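Local structure of galactose mutarotase related enzyme (Lactobacillus acidophilus, 3DCD) at residues Glu60-Lys64 / Gly65-His69; Tyr115-Asn119 / Asn120-Glu124; Ala187-Asp190 / Ser191-Leu195; Ile258-Arg261 / Asp262-Gly266. The protein is of unknown function but belongs to the aldose 1-epimerase (galactose mutarotase) family and so probably binds a carbohydrate and may act as an isomerase. All blocks are in the same frame, centred on the assembly; numbering follows the deposited sequence.

Contact 1: Glu60-Lys64 / Gly65-His69; sequences EYTYK and GKTYH
E60 runs its extended side chain alongside that of H69 in the same direction and brings OE1 to the edge of the imidazole, 3.5 Å from H69 CE1, with carboxylate and ring planes 64° apart. Next, Y61 pairs with Y68 through two backbone bonds, Y68 N to Y61 O being nearly straight at 2.9 Å. With its CG flanked by both backbone N and C (chi1 66°), the Y61 ring leans across to the second strand and takes Y68 CB over one face, 3.7 Å from the ring centroid, a CH-pi contact. The two rings are offset with little overlap; Y61 OH bonds to V104 O. T62, on the face of E60, sets CG2 3.6 Å from T67 OG1, while a water links its OG1 to G65 N. Y63 exchanges two backbone bonds with K66 and touches Y68 CE1 with its CB at 4.0 Å; a second water joins Y63 O to Y68 OH. K64 and G65 hold the corner, where a CB on G65 would be jammed against K64 O. Strands 60-63 and 66-69 thus form a 2:2 beta hairpin at the protein surface, its two-residue loop in a type I' turn.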
loop_
_atom_site.group_PDB
_atom_site.type_symbol
_atom_site.label_atom_id
_atom_site.label_comp_id
_atom_site.label_asym_id
_atom_site.label_seq_id
_atom_site.Cartn_x
_atom_site.Cartn_y
_atom_site.Cartn_z
ATOM N N GLU A 60 7.739 -1.611 -19.327
ATOM C CA GLU A 60 8.761 -2.579 -19.681
ATOM C C GLU A 60 10.110 -2.293 -19.018
ATOM O O GLU A 60 10.383 -1.192 -18.554
ATOM C CB GLU A 60 8.917 -2.680 -21.212
ATOM C CG GLU A 60 9.511 -1.446 -21.857
ATOM C CD GLU A 60 9.663 -1.571 -23.365
ATOM O OE1 GLU A 60 8.831 -2.239 -24.023
ATOM O OE2 GLU A 60 10.616 -0.965 -23.893
ATOM N N TYR A 61 10.944 -3.320 -18.979
ATOM C CA TYR A 61 12.285 -3.221 -18.451
ATOM C C TYR A 61 13.140 -4.249 -19.159
ATOM O O TYR A 61 12.622 -5.147 -19.834
ATOM C CB TYR A 61 12.303 -3.454 -16.938
ATOM C CG TYR A 61 11.918 -4.862 -16.493
ATOM C CD1 TYR A 61 12.894 -5.855 -16.331
ATOM C CD2 TYR A 61 10.588 -5.187 -16.192
ATOM C CE1 TYR A 61 12.558 -7.134 -15.922
ATOM C CE2 TYR A 61 10.245 -6.469 -15.762
ATOM C CZ TYR A 61 11.234 -7.430 -15.630
ATOM O OH TYR A 61 10.908 -8.699 -15.218
ATOM N N THR A 62 14.454 -4.116 -19.007
ATOM C CA THR A 62 15.365 -5.133 -19.521
ATOM C C THR A 62 16.099 -5.762 -18.352
ATOM O O THR A 62 16.335 -5.122 -17.322
ATOM C CB THR A 62 16.375 -4.595 -20.575
ATOM O OG1 THR A 62 17.222 -3.590 -19.988
ATOM C CG2 THR A 62 15.640 -4.021 -21.787
ATOM N N TYR A 63 16.430 -7.035 -18.507
ATOM C CA TYR A 63 17.261 -7.705 -17.533
ATOM C C TYR A 63 18.157 -8.635 -18.295
ATOM O O TYR A 63 17.674 -9.433 -19.105
ATOM C CB TYR A 63 16.415 -8.467 -16.513
ATOM C CG TYR A 63 17.243 -9.226 -15.498
ATOM C CD1 TYR A 63 17.993 -8.547 -14.529
ATOM C CD2 TYR A 63 17.282 -10.616 -15.515
ATOM C CE1 TYR A 63 18.747 -9.236 -13.599
ATOM C CE2 TYR A 63 18.032 -11.325 -14.588
ATOM C CZ TYR A 63 18.762 -10.629 -13.633
ATOM O OH TYR A 63 19.504 -11.335 -12.719
ATOM N N LYS A 64 19.465 -8.490 -18.081
ATOM C CA LYS A 64 20.469 -9.257 -18.825
ATOM C C LYS A 64 20.284 -9.138 -20.333
ATOM O O LYS A 64 20.530 -10.088 -21.056
ATOM C CB LYS A 64 20.465 -10.750 -18.424
ATOM C CG LYS A 64 20.735 -11.035 -16.948
ATOM C CD LYS A 64 22.075 -10.503 -16.494
ATOM C CE LYS A 64 22.356 -10.898 -15.052
ATOM N NZ LYS A 64 23.402 -10.022 -14.462
ATOM N N GLY A 65 19.819 -7.980 -20.799
ATOM C CA GLY A 65 19.661 -7.732 -22.233
ATOM C C GLY A 65 18.343 -8.182 -22.822
ATOM O O GLY A 65 18.078 -7.982 -24.015
ATOM N N LYS A 66 17.505 -8.813 -22.009
ATOM C CA LYS A 66 16.226 -9.324 -22.506
ATOM C C LYS A 66 15.121 -8.397 -22.037
ATOM O O LYS A 66 15.168 -7.899 -20.912
ATOM C CB LYS A 66 15.989 -10.761 -22.017
ATOM C CG LYS A 66 14.681 -11.411 -22.524
ATOM C CD LYS A 66 14.599 -12.877 -22.133
ATOM C CE LYS A 66 13.161 -13.385 -22.208
ATOM N NZ LYS A 66 13.064 -14.868 -21.951
ATOM N N THR A 67 14.139 -8.153 -22.907
ATOM C CA THR A 67 13.039 -7.244 -22.567
ATOM C C THR A 67 11.834 -7.991 -21.998
ATOM O O THR A 67 11.384 -8.987 -22.557
ATOM C CB THR A 67 12.602 -6.367 -23.770
ATOM O OG1 THR A 67 13.749 -5.711 -24.324
ATOM C CG2 THR A 67 11.568 -5.311 -23.345
ATOM N N TYR A 68 11.323 -7.471 -20.886
ATOM C CA TYR A 68 10.135 -7.982 -20.225
ATOM C C TYR A 68 9.062 -6.904 -20.135
ATOM O O TYR A 68 9.373 -5.710 -20.134
ATOM C CB TYR A 68 10.503 -8.417 -18.809
ATOM C CG TYR A 68 11.476 -9.560 -18.788
ATOM C CD1 TYR A 68 12.853 -9.331 -18.788
ATOM C CD2 TYR A 68 11.027 -10.871 -18.792
ATOM C CE1 TYR A 68 13.747 -10.378 -18.785
ATOM C CE2 TYR A 68 11.926 -11.929 -18.777
ATOM C CZ TYR A 68 13.277 -11.678 -18.771
ATOM O OH TYR A 68 14.163 -12.732 -18.759
ATOM N N HIS A 69 7.808 -7.337 -20.011
ATOM C CA HIS A 69 6.667 -6.438 -19.968
ATOM C C HIS A 69 5.872 -6.669 -18.696
ATOM O O HIS A 69 5.427 -7.784 -18.407
ATOM C CB HIS A 69 5.823 -6.631 -21.226
ATOM C CG HIS A 69 6.627 -6.511 -22.485
ATOM N ND1 HIS A 69 6.894 -5.297 -23.080
ATOM C CD2 HIS A 69 7.288 -7.440 -23.214
ATOM C CE1 HIS A 69 7.651 -5.488 -24.143
ATOM N NE2 HIS A 69 7.903 -6.780 -24.249
HETATM O O HOH W 1 19.608 -5.406 -19.717
HETATM O O HOH W 2 16.806 -12.289 -18.526
#

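Contact 2: Tyr115-Asn119 / Asn120-Glu124; sequences YNLMN and NLLEE
Y115 lies alongside E124 on the buried side of this hairpin; E124 OE1 comes to the edge of the ring, 3.5 Å from Y115 CE2, and E124 CG lies equally near that carbon, with ring and carboxylate planes 61° apart. E124 holds its CG anti to the backbone N (chi1 173°) and stays extended, so that the chain follows the ring to its far end, where Y115 OH bonds to A19 O. On the same face L122 CD1 wedges between Y115 CB and L117 CD2, at 4.1 and 3.9 Å, and I5 of strand 2-6 packs on all three residues. A serine in place of Y115 would probably leave A19 O without its hydroxyl partner and open a gap beside the E124 chain. Strands 109-118 and 121-130 form here a 2:2 hairpin whose two-residue loop, N119-N120, is a type II' turn, within the large antiparallel sheet, next to strands 90-96 and 282-292. The other face is looser and more polar. There N116 ND2 donates to E123 OE1 at 2.8 Å, with the acceptor close to the amide plane but the donor above the carboxylate plane. At the turn N119 is exposed, whereas N120 ND2 is hydrogen-bonded to Y291 O.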
loop_
_atom_site.group_PDB
_atom_site.type_symbol
_atom_site.label_atom_id
_atom_site.label_comp_id
_atom_site.label_asym_id
_atom_site.label_seq_id
_atom_site.Cartn_x
_atom_site.Cartn_y
_atom_site.Cartn_z
ATOM N N TYR A 115 -1.332 -11.272 7.605
ATOM C CA TYR A 115 -2.166 -10.307 8.307
ATOM C C TYR A 115 -2.424 -10.853 9.690
ATOM O O TYR A 115 -2.780 -12.027 9.848
ATOM C CB TYR A 115 -3.514 -10.147 7.599
ATOM C CG TYR A 115 -3.415 -9.527 6.235
ATOM C CD1 TYR A 115 -3.447 -10.317 5.089
ATOM C CD2 TYR A 115 -3.309 -8.146 6.092
ATOM C CE1 TYR A 115 -3.362 -9.736 3.828
ATOM C CE2 TYR A 115 -3.223 -7.543 4.838
ATOM C CZ TYR A 115 -3.255 -8.345 3.712
ATOM O OH TYR A 115 -3.169 -7.762 2.474
ATOM N N ASN A 116 -2.253 -10.012 10.702
ATOM C CA ASN A 116 -2.570 -10.441 12.044
ATOM C C ASN A 116 -3.110 -9.316 12.913
ATOM O O ASN A 116 -2.793 -8.143 12.693
ATOM C CB ASN A 116 -1.389 -11.175 12.682
ATOM C CG ASN A 116 -0.289 -10.260 13.086
ATOM O OD1 ASN A 116 -0.386 -9.578 14.115
ATOM N ND2 ASN A 116 0.787 -10.231 12.293
ATOM N N LEU A 117 -3.948 -9.694 13.880
ATOM C CA LEU A 117 -4.605 -8.739 14.776
ATOM C C LEU A 117 -4.037 -8.708 16.184
ATOM O O LEU A 117 -3.687 -9.746 16.754
ATOM C CB LEU A 117 -6.096 -9.070 14.909
ATOM C CG LEU A 117 -6.951 -8.900 13.666
ATOM C CD1 LEU A 117 -8.357 -9.390 13.914
ATOM C CD2 LEU A 117 -6.950 -7.434 13.272
HETATM N N MSE A 118 -3.985 -7.490 16.715
HETATM C CA MSE A 118 -3.690 -7.203 18.112
HETATM C C MSE A 118 -4.640 -6.073 18.504
HETATM O O MSE A 118 -4.426 -4.940 18.070
HETATM C CB MSE A 118 -2.237 -6.728 18.227
HETATM C CG MSE A 118 -1.848 -6.132 19.574
HETATM SE SE MSE A 118 -1.115 -7.464 20.782
HETATM C CE MSE A 118 0.602 -7.771 19.887
ATOM N N ASN A 119 -5.671 -6.363 19.284
ATOM C CA ASN A 119 -6.673 -5.347 19.583
ATOM C C ASN A 119 -7.198 -4.709 18.290
ATOM O O ASN A 119 -7.536 -5.430 17.347
ATOM C CB ASN A 119 -6.115 -4.315 20.566
ATOM C CG ASN A 119 -5.798 -4.923 21.923
ATOM O OD1 ASN A 119 -4.977 -4.399 22.674
ATOM N ND2 ASN A 119 -6.465 -6.012 22.251
ATOM N N ASN A 120 -7.246 -3.381 18.225
ATOM C CA ASN A 120 -7.720 -2.726 17.011
ATOM C C ASN A 120 -6.606 -2.439 15.995
ATOM O O ASN A 120 -6.771 -1.583 15.115
ATOM C CB ASN A 120 -8.511 -1.450 17.349
ATOM C CG ASN A 120 -7.645 -0.382 17.957
ATOM O OD1 ASN A 120 -6.625 -0.680 18.609
ATOM N ND2 ASN A 120 -8.035 0.888 17.743
ATOM N N LEU A 121 -5.489 -3.156 16.131
ATOM C CA LEU A 121 -4.335 -3.019 15.232
ATOM C C LEU A 121 -4.214 -4.222 14.294
ATOM O O LEU A 121 -4.229 -5.372 14.733
ATOM C CB LEU A 121 -3.025 -2.797 16.013
ATOM C CG LEU A 121 -1.745 -2.513 15.204
ATOM C CD1 LEU A 121 -0.740 -1.682 15.975
ATOM C CD2 LEU A 121 -1.092 -3.808 14.684
ATOM N N LEU A 122 -4.083 -3.920 13.003
ATOM C CA LEU A 122 -3.912 -4.920 11.966
ATOM C C LEU A 122 -2.537 -4.733 11.315
ATOM O O LEU A 122 -2.244 -3.661 10.783
ATOM C CB LEU A 122 -5.003 -4.746 10.895
ATOM C CG LEU A 122 -4.904 -5.593 9.620
ATOM C CD1 LEU A 122 -4.991 -7.084 9.940
ATOM C CD2 LEU A 122 -6.068 -5.184 8.685
ATOM N N GLU A 123 -1.721 -5.782 11.351
ATOM C CA GLU A 123 -0.451 -5.808 10.640
ATOM C C GLU A 123 -0.636 -6.373 9.240
ATOM O O GLU A 123 -1.410 -7.321 9.045
ATOM C CB GLU A 123 0.553 -6.687 11.388
ATOM C CG GLU A 123 0.978 -6.147 12.726
ATOM C CD GLU A 123 2.098 -6.968 13.365
ATOM O OE1 GLU A 123 2.446 -8.065 12.853
ATOM O OE2 GLU A 123 2.619 -6.508 14.398
ATOM N N GLU A 124 0.093 -5.800 8.287
ATOM C CA GLU A 124 0.215 -6.362 6.939
ATOM C C GLU A 124 1.708 -6.553 6.709
ATOM O O GLU A 124 2.442 -5.586 6.532
ATOM C CB GLU A 124 -0.376 -5.411 5.901
ATOM C CG GLU A 124 -0.136 -5.853 4.432
ATOM C CD GLU A 124 -0.964 -5.037 3.434
ATOM O OE1 GLU A 124 -2.004 -4.449 3.826
ATOM O OE2 GLU A 124 -0.576 -4.985 2.250
#

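Contact 3: Ala187-Asp190 / Ser191-Leu195; sequences APTD and SLIAL
T189 has a chi1 of 53°, which seats OG1 between N and C and leaves CG2 anti to the carbonyl carbon, and I193 sets CG1 anti to its own carbonyl carbon (chi1 -66°); these two settings bring T189 CG2 and I193 CD1 to 4.1 Å, the side chains crossing at their methyl ends. I193 CG1 also lies 4.1 Å from P188 O. Y207 of strand 205-208 packs against both T189 and I193, and T189 OG1 turns to V167 O. The backbone from P188 to S191 forms a type I turn. No direct hydrogen bond crosses from one segment to the other; water does the joining. One water donates to T189 O and, at 2.8 Å, to S191 O. A second donates to D190 OD1 at 2.8 Å and lies 2.9 Å from S191 OG, bridging the two neighbouring side chains. A third sits 2.7 Å from P188 O and 2.9 Å from L192 O. The turn thus carries the chain from strand 185-187 into edge strand 193-194. With one light methyl contact, and with water bridging carbonyls and side-chain oxygens, its shape probably depends on hydration and on the surrounding strands more than on bonds of its own.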
loop_
_atom_site.group_PDB
_atom_site.type_symbol
_atom_site.label_atom_id
_atom_site.label_comp_id
_atom_site.label_asym_id
_atom_site.label_seq_id
_atom_site.Cartn_x
_atom_site.Cartn_y
_atom_site.Cartn_z
ATOM N N ALA A 187 8.356 19.535 1.530
ATOM C CA ALA A 187 6.904 19.750 1.618
ATOM C C ALA A 187 6.450 19.983 3.064
ATOM O O ALA A 187 7.093 19.487 3.991
ATOM C CB ALA A 187 6.162 18.546 1.017
ATOM N N PRO A 188 5.317 20.697 3.262
ATOM C CA PRO A 188 4.900 21.076 4.625
ATOM C C PRO A 188 4.240 19.931 5.412
ATOM O O PRO A 188 3.100 20.074 5.897
ATOM C CB PRO A 188 3.933 22.243 4.391
ATOM C CG PRO A 188 3.341 21.970 3.007
ATOM C CD PRO A 188 4.398 21.217 2.227
ATOM N N THR A 189 4.979 18.829 5.571
ATOM C CA THR A 189 4.490 17.654 6.273
ATOM C C THR A 189 4.771 17.764 7.768
ATOM O O THR A 189 4.628 16.785 8.510
ATOM C CB THR A 189 5.091 16.358 5.725
ATOM O OG1 THR A 189 6.514 16.447 5.718
ATOM C CG2 THR A 189 4.600 16.095 4.309
ATOM N N ASP A 190 5.160 18.957 8.213
ATOM C CA ASP A 190 5.330 19.174 9.654
ATOM C C ASP A 190 4.043 19.654 10.311
ATOM O O ASP A 190 4.039 19.987 11.500
ATOM C CB ASP A 190 6.492 20.133 9.954
ATOM C CG ASP A 190 6.330 21.484 9.310
ATOM O OD1 ASP A 190 5.592 21.616 8.311
ATOM O OD2 ASP A 190 6.985 22.424 9.805
ATOM N N SER A 191 2.963 19.708 9.529
ATOM C CA SER A 191 1.621 19.913 10.069
ATOM C C SER A 191 0.600 19.254 9.151
ATOM O O SER A 191 0.968 18.714 8.113
ATOM C CB SER A 191 1.319 21.397 10.309
ATOM O OG SER A 191 1.174 22.121 9.094
ATOM N N LEU A 192 -0.674 19.288 9.537
ATOM C CA LEU A 192 -1.712 18.549 8.810
ATOM C C LEU A 192 -1.881 19.043 7.376
ATOM O O LEU A 192 -1.634 20.222 7.065
ATOM C CB LEU A 192 -3.059 18.601 9.556
ATOM C CG LEU A 192 -3.854 19.922 9.538
ATOM C CD1 LEU A 192 -4.794 20.036 8.320
ATOM C CD2 LEU A 192 -4.645 20.034 10.813
ATOM N N ILE A 193 -2.305 18.135 6.510
ATOM C CA ILE A 193 -2.677 18.499 5.135
ATOM C C ILE A 193 -4.121 18.038 4.916
ATOM O O ILE A 193 -4.406 16.856 5.048
ATOM C CB ILE A 193 -1.719 17.823 4.123
ATOM C CG1 ILE A 193 -0.299 18.394 4.279
ATOM C CG2 ILE A 193 -2.232 17.972 2.688
ATOM C CD1 ILE A 193 0.780 17.553 3.602
ATOM N N ALA A 194 -5.024 18.966 4.598
ATOM C CA ALA A 194 -6.452 18.615 4.414
ATOM C C ALA A 194 -6.700 17.924 3.082
ATOM O O ALA A 194 -6.007 18.182 2.088
ATOM C CB ALA A 194 -7.323 19.846 4.540
ATOM N N LEU A 195 -7.677 17.023 3.063
ATOM C CA LEU A 195 -8.032 16.331 1.833
ATOM C C LEU A 195 -9.014 17.177 1.032
ATOM O O LEU A 195 -9.714 18.036 1.577
ATOM C CB LEU A 195 -8.626 14.939 2.126
ATOM C CG LEU A 195 -7.740 13.950 2.896
ATOM C CD1 LEU A 195 -8.494 12.630 3.076
ATOM C CD2 LEU A 195 -6.426 13.716 2.139
HETATM O O HOH W 3 0.740 21.315 5.859
HETATM O O HOH W 4 1.741 16.003 7.887
HETATM O O HOH W 5 3.659 23.564 8.690
#

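Contact 4: Ile258-Arg261 / Asp262-Gly266; sequences IADR and DDADG
R261 and D263 carry the ionic part of this contact. Their side chains run alongside each other in the same direction, with guanidinium and carboxylate planes only 26° apart, and R261 NE meets D263 OD1 at 3.3 Å in a salt bridge whose hydrogen bond is weak and bent (141°). The bend of the arginine at chi3 (63°) turns its head back over the turn, while D263 CG, flanked by its own backbone N and C, lifts the carboxylate to meet it; R261 NH2 remains 3.9 Å from D263 OD2. The same guanidinium makes cation-pi contacts with W181 and Y272. A methionine in place of R261 would probably leave the D263 carboxylate without its charged mate and deprive both aromatic rings of their cation.

Among backbone bonds, A264 N donates to R261 O at 3.0 Å with a nearly straight N-H, although the donor stands well above the carbonyl plane. This bond closes a type I turn from R261 to A264. Van der Waals contact is slight: A264 CB rests 3.8 Å from D260 CG and 3.5 Å from R261 O. The D260 carboxylate beside that methyl is buried, yet both oxygens have partners, OD1 in a salt bridge with K271 NZ and OD2 accepting from K57 N.

The turn belongs to the loop between strands 249-256 and 275-277. Its backbone bonds to L179 of strand 178-179 through D260 and D262, and G266 is hydrogen-bonded through its backbone to T62 of strand 60-63.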
loop_
_atom_site.group_PDB
_atom_site.type_symbol
_atom_site.label_atom_id
_atom_site.label_comp_id
_atom_site.label_asym_id
_atom_site.label_seq_id
_atom_site.Cartn_x
_atom_site.Cartn_y
_atom_site.Cartn_z
ATOM N N ILE A 258 9.564 1.971 -5.852
ATOM C CA ILE A 258 8.975 3.186 -6.400
ATOM C C ILE A 258 8.908 3.145 -7.923
ATOM O O ILE A 258 9.619 2.364 -8.571
ATOM C CB ILE A 258 9.735 4.443 -5.865
ATOM C CG1 ILE A 258 8.938 5.744 -6.075
ATOM C CG2 ILE A 258 11.165 4.520 -6.387
ATOM C CD1 ILE A 258 9.479 6.915 -5.205
ATOM N N ALA A 259 8.034 3.967 -8.495
ATOM C CA ALA A 259 7.908 4.068 -9.946
ATOM C C ALA A 259 9.253 4.425 -10.606
ATOM O O ALA A 259 10.140 4.987 -9.956
ATOM C CB ALA A 259 6.894 5.128 -10.276
ATOM N N ASP A 260 9.381 4.133 -11.900
ATOM C CA ASP A 260 10.517 4.619 -12.696
ATOM C C ASP A 260 10.669 6.142 -12.568
ATOM O O ASP A 260 9.682 6.878 -12.531
ATOM C CB ASP A 260 10.331 4.284 -14.189
ATOM C CG ASP A 260 11.004 2.971 -14.613
ATOM O OD1 ASP A 260 11.631 2.272 -13.782
ATOM O OD2 ASP A 260 10.908 2.641 -15.816
ATOM N N ARG A 261 11.914 6.597 -12.488
ATOM C CA ARG A 261 12.241 7.998 -12.687
ATOM C C ARG A 261 12.059 8.380 -14.131
ATOM O O ARG A 261 12.181 7.525 -15.030
ATOM C CB ARG A 261 13.692 8.242 -12.295
ATOM C CG ARG A 261 13.859 8.195 -10.791
ATOM C CD ARG A 261 15.292 8.031 -10.394
ATOM N NE ARG A 261 16.126 9.147 -10.815
ATOM C CZ ARG A 261 17.196 9.556 -10.130
ATOM N NH1 ARG A 261 17.538 8.948 -8.993
ATOM N NH2 ARG A 261 17.909 10.578 -10.577
ATOM N N ASP A 262 11.808 9.667 -14.367
ATOM C CA ASP A 262 11.651 10.156 -15.727
ATOM C C ASP A 262 12.853 9.788 -16.605
ATOM O O ASP A 262 12.690 9.519 -17.796
ATOM C CB ASP A 262 11.336 11.665 -15.786
ATOM C CG ASP A 262 12.312 12.545 -14.977
ATOM O OD1 ASP A 262 13.275 12.047 -14.329
ATOM O OD2 ASP A 262 12.095 13.784 -14.998
ATOM N N ASP A 263 14.041 9.723 -16.001
ATOM C CA ASP A 263 15.271 9.389 -16.735
ATOM C C ASP A 263 15.785 7.937 -16.571
ATOM O O ASP A 263 16.954 7.665 -16.829
ATOM C CB ASP A 263 16.380 10.385 -16.350
ATOM C CG ASP A 263 16.662 10.404 -14.864
ATOM O OD1 ASP A 263 16.216 9.499 -14.122
ATOM O OD2 ASP A 263 17.345 11.341 -14.409
ATOM N N ALA A 264 14.942 7.010 -16.122
ATOM C CA ALA A 264 15.392 5.625 -15.950
ATOM C C ALA A 264 15.883 5.045 -17.281
ATOM O O ALA A 264 15.275 5.308 -18.328
ATOM C CB ALA A 264 14.263 4.770 -15.384
ATOM N N ASP A 265 16.971 4.268 -17.252
ATOM C CA ASP A 265 17.458 3.610 -18.481
ATOM C C ASP A 265 16.732 2.310 -18.820
ATOM O O ASP A 265 16.938 1.754 -19.898
ATOM C CB ASP A 265 18.987 3.409 -18.500
ATOM C CG ASP A 265 19.503 2.455 -17.412
ATOM O OD1 ASP A 265 18.704 1.807 -16.689
ATOM O OD2 ASP A 265 20.753 2.358 -17.277
ATOM N N GLY A 266 15.897 1.835 -17.905
ATOM C CA GLY A 266 15.083 0.640 -18.151
ATOM C C GLY A 266 15.728 -0.667 -17.724
ATOM O O GLY A 266 15.070 -1.702 -17.717
#

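Along the chain the four contacts follow in series, each a local turn of one continuous stretch. Contacts 1 and 4 are neighbours, with centres about 14 Å apart, and the backbone bond between T62 and G266 ties the small hairpin to the loop after strand 249-256. Contacts 2 and 3 belong to the nine-stranded antiparallel sheet, contact 2 at the hairpin 109-118/121-130 and contact 3 leading into its outermost strand 193-194, their centres about 27 Å apart. Contact 2 lies across the chain's centre from contacts 1 and 4. The turns thus link successive strands of a mainly beta fold at well-separated places.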